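Local coordinates for protein L544 (Acanthamoeba polyphaga mimivirus, PDB 4AMQ) that is thought to act as a metal-dependent nucleotidyl transferase, found in the virion and possibly linked to transcription-coupled DNA repair, at residues E243-F246 and M247-L251; Q359-K362 and Y363-Y367; K324-E327 and V328-S332. One frame throughout, in Å; residues are numbered along the deposited sequence.

Contact 1: E243-F246 and M247-L251; sequences EYYF and MLFPL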
loop_
_atom_site.group_PDB
_atom_site.type_symbol
_atom_site.label_atom_id
_atom_site.label_comp_id
_atom_site.label_asym_id
_atom_site.label_seq_id
_atom_site.Cartn_x
_atom_site.Cartn_y
_atom_site.Cartn_z
ATOM N N GLU A 243 2.464 -7.945 17.414
ATOM C CA GLU A 243 3.083 -8.071 16.098
ATOM C C GLU A 243 4.547 -7.656 16.208
ATOM O O GLU A 243 4.915 -6.538 15.842
ATOM C CB GLU A 243 2.368 -7.187 15.072
ATOM C CG GLU A 243 0.917 -7.561 14.806
ATOM C CD GLU A 243 -0.045 -6.937 15.796
ATOM O OE1 GLU A 243 0.403 -6.143 16.651
ATOM O OE2 GLU A 243 -1.256 -7.238 15.718
ATOM N N TYR A 244 5.376 -8.565 16.707
ATOM C CA TYR A 244 6.741 -8.237 17.110
ATOM C C TYR A 244 7.652 -7.766 15.979
ATOM O O TYR A 244 8.606 -7.029 16.216
ATOM C CB TYR A 244 7.369 -9.417 17.855
ATOM C CG TYR A 244 6.669 -9.725 19.161
ATOM C CD1 TYR A 244 6.473 -8.733 20.115
ATOM C CD2 TYR A 244 6.179 -10.999 19.429
ATOM C CE1 TYR A 244 5.826 -9.004 21.307
ATOM C CE2 TYR A 244 5.529 -11.280 20.618
ATOM C CZ TYR A 244 5.356 -10.279 21.553
ATOM O OH TYR A 244 4.710 -10.553 22.737
ATOM N N TYR A 245 7.365 -8.194 14.755
ATOM C CA TYR A 245 8.145 -7.745 13.609
ATOM C C TYR A 245 7.871 -6.276 13.302
ATOM O O TYR A 245 8.795 -5.494 13.075
ATOM C CB TYR A 245 7.843 -8.594 12.378
ATOM C CG TYR A 245 8.518 -8.085 11.129
ATOM C CD1 TYR A 245 9.899 -8.131 11.000
ATOM C CD2 TYR A 245 7.779 -7.554 10.081
ATOM C CE1 TYR A 245 10.523 -7.667 9.868
ATOM C CE2 TYR A 245 8.397 -7.089 8.935
ATOM C CZ TYR A 245 9.769 -7.150 8.836
ATOM O OH TYR A 245 10.397 -6.692 7.700
ATOM N N PHE A 246 6.597 -5.907 13.300
ATOM C CA PHE A 246 6.211 -4.539 12.991
ATOM C C PHE A 246 6.475 -3.585 14.156
ATOM O O PHE A 246 6.560 -2.371 13.969
ATOM C CB PHE A 246 4.753 -4.486 12.532
ATOM C CG PHE A 246 4.514 -5.188 11.222
ATOM C CD1 PHE A 246 4.780 -4.548 10.021
ATOM C CD2 PHE A 246 4.047 -6.492 11.191
ATOM C CE1 PHE A 246 4.575 -5.192 8.812
ATOM C CE2 PHE A 246 3.841 -7.140 9.986
ATOM C CZ PHE A 246 4.102 -6.488 8.795
ATOM N N MET A 247 6.626 -4.142 15.353
ATOM C CA MET A 247 6.959 -3.347 16.528
ATOM C C MET A 247 8.437 -2.965 16.534
ATOM O O MET A 247 8.867 -2.143 17.340
ATOM C CB MET A 247 6.587 -4.099 17.807
ATOM C CG MET A 247 5.090 -4.346 17.950
ATOM S SD MET A 247 4.683 -5.702 19.070
ATOM C CE MET A 247 5.173 -5.005 20.647
ATOM N N LEU A 248 9.212 -3.564 15.633
ATOM C CA LEU A 248 10.608 -3.181 15.456
ATOM C C LEU A 248 10.716 -1.830 14.754
ATOM O O LEU A 248 11.704 -1.119 14.917
ATOM C CB LEU A 248 11.367 -4.235 14.644
ATOM C CG LEU A 248 11.606 -5.612 15.268
ATOM C CD1 LEU A 248 12.266 -6.531 14.254
ATOM C CD2 LEU A 248 12.453 -5.509 16.527
ATOM N N PHE A 249 9.696 -1.491 13.967
ATOM C CA PHE A 249 9.681 -0.243 13.207
ATOM C C PHE A 249 9.671 0.998 14.109
ATOM O O PHE A 249 10.391 1.961 13.844
ATOM C CB PHE A 249 8.499 -0.210 12.229
ATOM C CG PHE A 249 8.654 -1.136 11.050
ATOM C CD1 PHE A 249 8.708 -2.509 11.228
ATOM C CD2 PHE A 249 8.753 -0.629 9.762
ATOM C CE1 PHE A 249 8.854 -3.360 10.140
ATOM C CE2 PHE A 249 8.899 -1.475 8.675
ATOM C CZ PHE A 249 8.947 -2.841 8.864
ATOM N N PRO A 250 8.848 0.991 15.169
ATOM C CA PRO A 250 8.957 2.095 16.133
ATOM C C PRO A 250 10.344 2.134 16.775
ATOM O O PRO A 250 10.891 3.215 16.995
ATOM C CB PRO A 250 7.897 1.752 17.183
ATOM C CG PRO A 250 6.894 0.926 16.445
ATOM C CD PRO A 250 7.691 0.123 15.451
ATOM N N LEU A 251 10.912 0.965 17.060
ATOM C CA LEU A 251 12.243 0.898 17.654
ATOM C C LEU A 251 13.297 1.482 16.719
ATOM O O LEU A 251 14.198 2.190 17.159
ATOM C CB LEU A 251 12.608 -0.542 18.024
ATOM C CG LEU A 251 11.716 -1.247 19.046
ATOM C CD1 LEU A 251 12.296 -2.607 19.403
ATOM C CD2 LEU A 251 11.542 -0.393 20.293
#
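The turn that leads into helix 248-254 is lined by an aromatic cluster of Tyr245, Phe246 and Phe249. Phe249 meets Tyr245 in a T-shaped (edge-to-face) stack: the ring centroids are 5.6 Å apart, the planes stand at 81°, and Phe249 CE1 lies over one face of the Tyr245 ring, toward the rim, 3.9 Å from Tyr245 CE2. The Phe246 and Phe249 rings are nearly parallel but slid apart, so they scarcely overlap, with Phe246 CD1 4.2 Å from Phe249 CE1. Phe249 CG stands beside its own backbone N (chi1 -72°), which brings Phe249 CD1 to 3.5 Å from both Phe246 O and Tyr245 O, the latter at the edge of the ring.

The backbone beneath is a type I beta turn from Tyr245 to Leu248 in the helical domain, with Leu248 N bonded to Tyr245 O. One residue earlier, Met247 N donates to Glu243 O at 3.0 Å. The Met247 side chain runs alongside Tyr244 and makes an oblique Met-aromatic contact, Met247 SD 3.7 Å from Tyr244 CD1; a bend at chi3 (69°) carries Met247 CE back toward the same ring atoms, 4.0 Å from Tyr244 CD1. Tyr245 OH is hydrogen-bonded to Ile269 O of helix 259-272, and Phe249 packs on Ile269 and Lys277.

Contact 2: Q359-K362 and Y363-Y367; sequences QSKK and YFTRY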
loop_
_atom_site.group_PDB
_atom_site.type_symbol
_atom_site.label_atom_id
_atom_site.label_comp_id
_atom_site.label_asym_id
_atom_site.label_seq_id
_atom_site.Cartn_x
_atom_site.Cartn_y
_atom_site.Cartn_z
ATOM N N GLN A 359 9.486 -15.092 14.975
ATOM C CA GLN A 359 10.935 -15.034 14.824
ATOM C C GLN A 359 11.491 -13.667 15.204
ATOM O O GLN A 359 12.706 -13.488 15.293
ATOM C CB GLN A 359 11.337 -15.357 13.384
ATOM C CG GLN A 359 10.939 -16.744 12.907
ATOM C CD GLN A 359 11.275 -16.963 11.448
ATOM O OE1 GLN A 359 12.446 -17.009 11.065
ATOM N NE2 GLN A 359 10.246 -17.084 10.617
ATOM N N SER A 360 10.599 -12.703 15.421
ATOM C CA SER A 360 11.014 -11.329 15.694
ATOM C C SER A 360 10.964 -10.970 17.178
ATOM O O SER A 360 11.594 -10.005 17.605
ATOM C CB SER A 360 10.155 -10.341 14.900
ATOM O OG SER A 360 10.512 -10.336 13.532
ATOM N N LYS A 361 10.218 -11.749 17.956
ATOM C CA LYS A 361 9.948 -11.417 19.353
ATOM C C LYS A 361 11.204 -11.146 20.168
ATOM O O LYS A 361 11.222 -10.243 21.005
ATOM C CB LYS A 361 9.120 -12.520 20.018
ATOM C CG LYS A 361 8.862 -12.292 21.504
ATOM C CD LYS A 361 7.925 -13.344 22.083
ATOM C CE LYS A 361 7.839 -13.226 23.597
ATOM N NZ LYS A 361 7.421 -11.866 24.050
ATOM N N LYS A 362 12.250 -11.929 19.920
ATOM C CA LYS A 362 13.491 -11.818 20.677
ATOM C C LYS A 362 14.268 -10.556 20.331
ATOM O O LYS A 362 14.885 -9.940 21.203
ATOM C CB LYS A 362 14.364 -13.048 20.447
ATOM C CG LYS A 362 14.387 -13.505 19.003
ATOM C CD LYS A 362 15.383 -14.633 18.783
ATOM C CE LYS A 362 16.808 -14.145 18.938
ATOM N NZ LYS A 362 17.798 -15.127 18.414
ATOM N N TYR A 363 14.246 -10.172 19.058
ATOM C CA TYR A 363 14.909 -8.943 18.649
ATOM C C TYR A 363 14.171 -7.734 19.201
ATOM O O TYR A 363 14.776 -6.701 19.483
ATOM C CB TYR A 363 15.026 -8.864 17.132
ATOM C CG TYR A 363 15.836 -9.998 16.565
ATOM C CD1 TYR A 363 17.220 -9.931 16.523
ATOM C CD2 TYR A 363 15.218 -11.149 16.091
ATOM C CE1 TYR A 363 17.968 -10.970 16.018
ATOM C CE2 TYR A 363 15.959 -12.195 15.585
ATOM C CZ TYR A 363 17.335 -12.100 15.551
ATOM O OH TYR A 363 18.088 -13.136 15.048
ATOM N N PHE A 364 12.860 -7.867 19.353
ATOM C CA PHE A 364 12.082 -6.821 19.988
ATOM C C PHE A 364 12.480 -6.694 21.454
ATOM O O PHE A 364 12.923 -5.633 21.894
ATOM C CB PHE A 364 10.586 -7.103 19.878
ATOM C CG PHE A 364 9.740 -6.110 20.618
ATOM C CD1 PHE A 364 9.559 -4.831 20.121
ATOM C CD2 PHE A 364 9.142 -6.449 21.821
ATOM C CE1 PHE A 364 8.788 -3.910 20.803
ATOM C CE2 PHE A 364 8.370 -5.532 22.508
ATOM C CZ PHE A 364 8.194 -4.261 21.998
ATOM N N THR A 365 12.321 -7.783 22.203
ATOM C CA THR A 365 12.628 -7.787 23.630
ATOM C C THR A 365 14.048 -7.295 23.902
ATOM O O THR A 365 14.292 -6.593 24.881
ATOM C CB THR A 365 12.434 -9.185 24.254
ATOM O OG1 THR A 365 13.280 -10.133 23.592
ATOM C CG2 THR A 365 10.981 -9.631 24.127
ATOM N N ARG A 366 14.976 -7.662 23.026
ATOM C CA ARG A 366 16.368 -7.246 23.156
ATOM C C ARG A 366 16.535 -5.731 23.080
ATOM O O ARG A 366 17.196 -5.127 23.924
ATOM C CB ARG A 366 17.220 -7.902 22.074
ATOM C CG ARG A 366 18.610 -7.310 21.950
ATOM C CD ARG A 366 19.361 -7.943 20.799
ATOM N NE ARG A 366 19.393 -9.398 20.919
ATOM C CZ ARG A 366 19.852 -10.214 19.977
ATOM N NH1 ARG A 366 20.319 -9.719 18.837
ATOM N NH2 ARG A 366 19.844 -11.527 20.173
ATOM N N TYR A 367 15.941 -5.119 22.059
ATOM C CA TYR A 367 16.106 -3.686 21.843
ATOM C C TYR A 367 15.187 -2.835 22.720
ATOM O O TYR A 367 15.524 -1.701 23.064
ATOM C CB TYR A 367 15.956 -3.337 20.358
ATOM C CG TYR A 367 17.106 -3.852 19.523
ATOM C CD1 TYR A 367 18.298 -3.145 19.438
ATOM C CD2 TYR A 367 17.009 -5.054 18.834
ATOM C CE1 TYR A 367 19.357 -3.614 18.684
ATOM C CE2 TYR A 367 18.063 -5.532 18.079
ATOM C CZ TYR A 367 19.233 -4.810 18.007
ATOM O OH TYR A 367 20.285 -5.281 17.259
#
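Lys362 lies along Tyr363 on helix 334-368, the long helix of the helical domain, and its chain runs beside the ring and brings CE over one face. Lys362 CE makes a CH-pi contact, 4.2 Å from the centroid of the Tyr363 ring and 23° off the normal, displaced toward the rim. Lys362 CG takes the crowded position between backbone N and carbonyl carbon (chi1 42°), and a bend at chi3 then folds the chain over the ring. At the ring's edge, in its plane, Gln359 O is 3.5 Å from Tyr363 CE2.

The tightly packed side belongs to Ser360, Tyr363, Phe364 and Tyr367: Ser360 OG bonds back to Val356 O, Tyr363 rests on Ile268 and Lys272 of helix 259-272, Phe364 touches Met247 and Leu251, and Tyr367 packs on Leu251 and Ile268 with its OH bonded to Gln264 OE1. Regular helical bonds run between, among them Phe364 N to Ser360 O at 3.0 Å and Thr365 N to Lys361 O at 2.9 Å.

Lys361, Lys362 and Arg366 belong to the exposed side, although Lys361 NZ makes a weak hydrogen bond to Tyr244 OH. Lys362 NZ comes within 4.5 Å of Arg366 NH2, a proximity of like charges that solvent probably screens. Near this surface Lys362 O is gripped twice from the same face of its plane, by Arg366 N and by the hydroxyl of Thr365, whose OG1 donates to Lys362 O at 2.9 Å.

Contact 3: K324-E327 and V328-S332; sequences KIQE and VSNNS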
loop_
_atom_site.group_PDB
_atom_site.type_symbol
_atom_site.label_atom_id
_atom_site.label_comp_id
_atom_site.label_asym_id
_atom_site.label_seq_id
_atom_site.Cartn_x
_atom_site.Cartn_y
_atom_site.Cartn_z
ATOM N N LYS A 324 -2.527 -26.448 -1.408
ATOM C CA LYS A 324 -3.898 -26.057 -1.729
ATOM C C LYS A 324 -3.949 -25.078 -2.905
ATOM O O LYS A 324 -4.884 -25.102 -3.704
ATOM C CB LYS A 324 -4.585 -25.439 -0.509
ATOM C CG LYS A 324 -4.926 -26.433 0.588
ATOM C CD LYS A 324 -6.056 -25.920 1.486
ATOM C CE LYS A 324 -5.669 -24.676 2.265
ATOM N NZ LYS A 324 -6.818 -24.129 3.055
ATOM N N ILE A 325 -2.941 -24.218 -3.008
ATOM C CA ILE A 325 -2.877 -23.254 -4.101
ATOM C C ILE A 325 -2.577 -23.957 -5.423
ATOM O O ILE A 325 -3.120 -23.586 -6.463
ATOM C CB ILE A 325 -1.847 -22.136 -3.808
ATOM C CG1 ILE A 325 -2.454 -21.095 -2.865
ATOM C CG2 ILE A 325 -1.395 -21.457 -5.081
ATOM C CD1 ILE A 325 -1.435 -20.167 -2.231
ATOM N N GLN A 326 -1.727 -24.979 -5.376
ATOM C CA GLN A 326 -1.408 -25.752 -6.569
ATOM C C GLN A 326 -2.630 -26.520 -7.070
ATOM O O GLN A 326 -2.880 -26.568 -8.270
ATOM C CB GLN A 326 -0.242 -26.703 -6.298
ATOM C CG GLN A 326 0.256 -27.438 -7.531
ATOM C CD GLN A 326 0.761 -26.500 -8.615
ATOM O OE1 GLN A 326 1.653 -25.682 -8.381
ATOM N NE2 GLN A 326 0.184 -26.609 -9.808
ATOM N N GLU A 327 -3.396 -27.108 -6.155
ATOM C CA GLU A 327 -4.599 -27.845 -6.539
ATOM C C GLU A 327 -5.670 -26.941 -7.145
ATOM O O GLU A 327 -6.476 -27.393 -7.955
ATOM C CB GLU A 327 -5.166 -28.627 -5.354
ATOM C CG GLU A 327 -4.201 -29.657 -4.778
ATOM C CD GLU A 327 -3.810 -30.719 -5.786
ATOM O OE1 GLU A 327 -4.654 -31.083 -6.633
ATOM O OE2 GLU A 327 -2.653 -31.181 -5.735
ATOM N N VAL A 328 -5.684 -25.670 -6.752
ATOM C CA VAL A 328 -6.560 -24.706 -7.407
ATOM C C VAL A 328 -6.117 -24.529 -8.853
ATOM O O VAL A 328 -6.925 -24.620 -9.780
ATOM C CB VAL A 328 -6.543 -23.330 -6.711
ATOM C CG1 VAL A 328 -7.122 -22.257 -7.632
ATOM C CG2 VAL A 328 -7.308 -23.380 -5.393
ATOM N N SER A 329 -4.822 -24.282 -9.033
ATOM C CA SER A 329 -4.238 -24.066 -10.354
ATOM C C SER A 329 -4.466 -25.254 -11.279
ATOM O O SER A 329 -4.143 -25.193 -12.463
ATOM C CB SER A 329 -2.735 -23.800 -10.234
ATOM O OG SER A 329 -2.460 -22.915 -9.161
ATOM N N ASN A 330 -5.020 -26.335 -10.736
ATOM C CA ASN A 330 -5.211 -27.556 -11.504
ATOM C C ASN A 330 -6.671 -27.856 -11.836
ATOM O O ASN A 330 -6.980 -28.289 -12.947
ATOM C CB ASN A 330 -4.574 -28.748 -10.779
ATOM C CG ASN A 330 -3.056 -28.658 -10.724
ATOM O OD1 ASN A 330 -2.469 -27.627 -11.055
ATOM N ND2 ASN A 330 -2.415 -29.740 -10.299
ATOM N N ASN A 331 -7.568 -27.625 -10.880
ATOM C CA ASN A 331 -8.976 -27.974 -11.062
ATOM C C ASN A 331 -9.966 -26.807 -11.067
ATOM O O ASN A 331 -11.181 -27.012 -11.010
ATOM C CB ASN A 331 -9.404 -29.036 -10.050
ATOM C CG ASN A 331 -8.806 -30.392 -10.354
ATOM O OD1 ASN A 331 -7.691 -30.486 -10.869
ATOM N ND2 ASN A 331 -9.548 -31.453 -10.051
ATOM N N SER A 332 -9.444 -25.588 -11.135
ATOM C CA SER A 332 -10.277 -24.413 -11.356
ATOM C C SER A 332 -9.859 -23.756 -12.659
ATOM O O SER A 332 -8.808 -24.076 -13.213
ATOM C CB SER A 332 -10.150 -23.418 -10.200
ATOM O OG SER A 332 -10.937 -23.822 -9.092
#
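With CG anti to the backbone N (chi1 -174°) and a bend at chi2 (60°), the Gln326 chain turns its amide along the last turns of helix 319-331 toward Asn330. The two side chains meet at an i to i+4 spacing: Gln326 NE2 donates to Asn330 OD1 at 3.1 Å, with the acceptor close to the glutamine amide plane and the donor tilted from the asparagine carbonyl plane. The amide planes are turned 59° against each other on this exposed face of the helical domain.

One residue before Asn330, Ser329 folds back onto the preceding turn. Ser329 OG and Ser329 N both donate to Ile325 O, at 2.9 and 3.2 Å, reaching the carbonyl from opposite faces of its plane. Trp341 NE1 of helix 334-368 adds weak bonds to Ser329 OG and to Ile325 O.

Val328 packs on Trp341 and Leu344, while Ile325 reaches Ile304 and Ile308 of helix 297-311, so this inward face joins three helices. Val328 N completes a helical bond to Lys324 O at 3.2 Å, and near the C-terminal end Asn331 N donates to Glu327 O at 3.1 Å.

Along the chain the order is contact 1, contact 3, contact 2, and all three belong to the helical domain. Each is local and spans adjoining residues, so none closes a long loop and none nests in or crosses another. Contact 1 forms the entry to helix 248-254, contact 3 lies in the last turns of helix 319-331, and contact 2 occupies the last part of the next helix, 334-368. That helix brings contact 2 back against contact 1, their centres 9 Å apart: Met247 CE packs on Phe364 CZ, and Tyr244 OH probably bonds with Lys361 NZ. Contact 3 stays separate, its nearest atoms about 18 Å from either, touching an earlier part of helix 334-368.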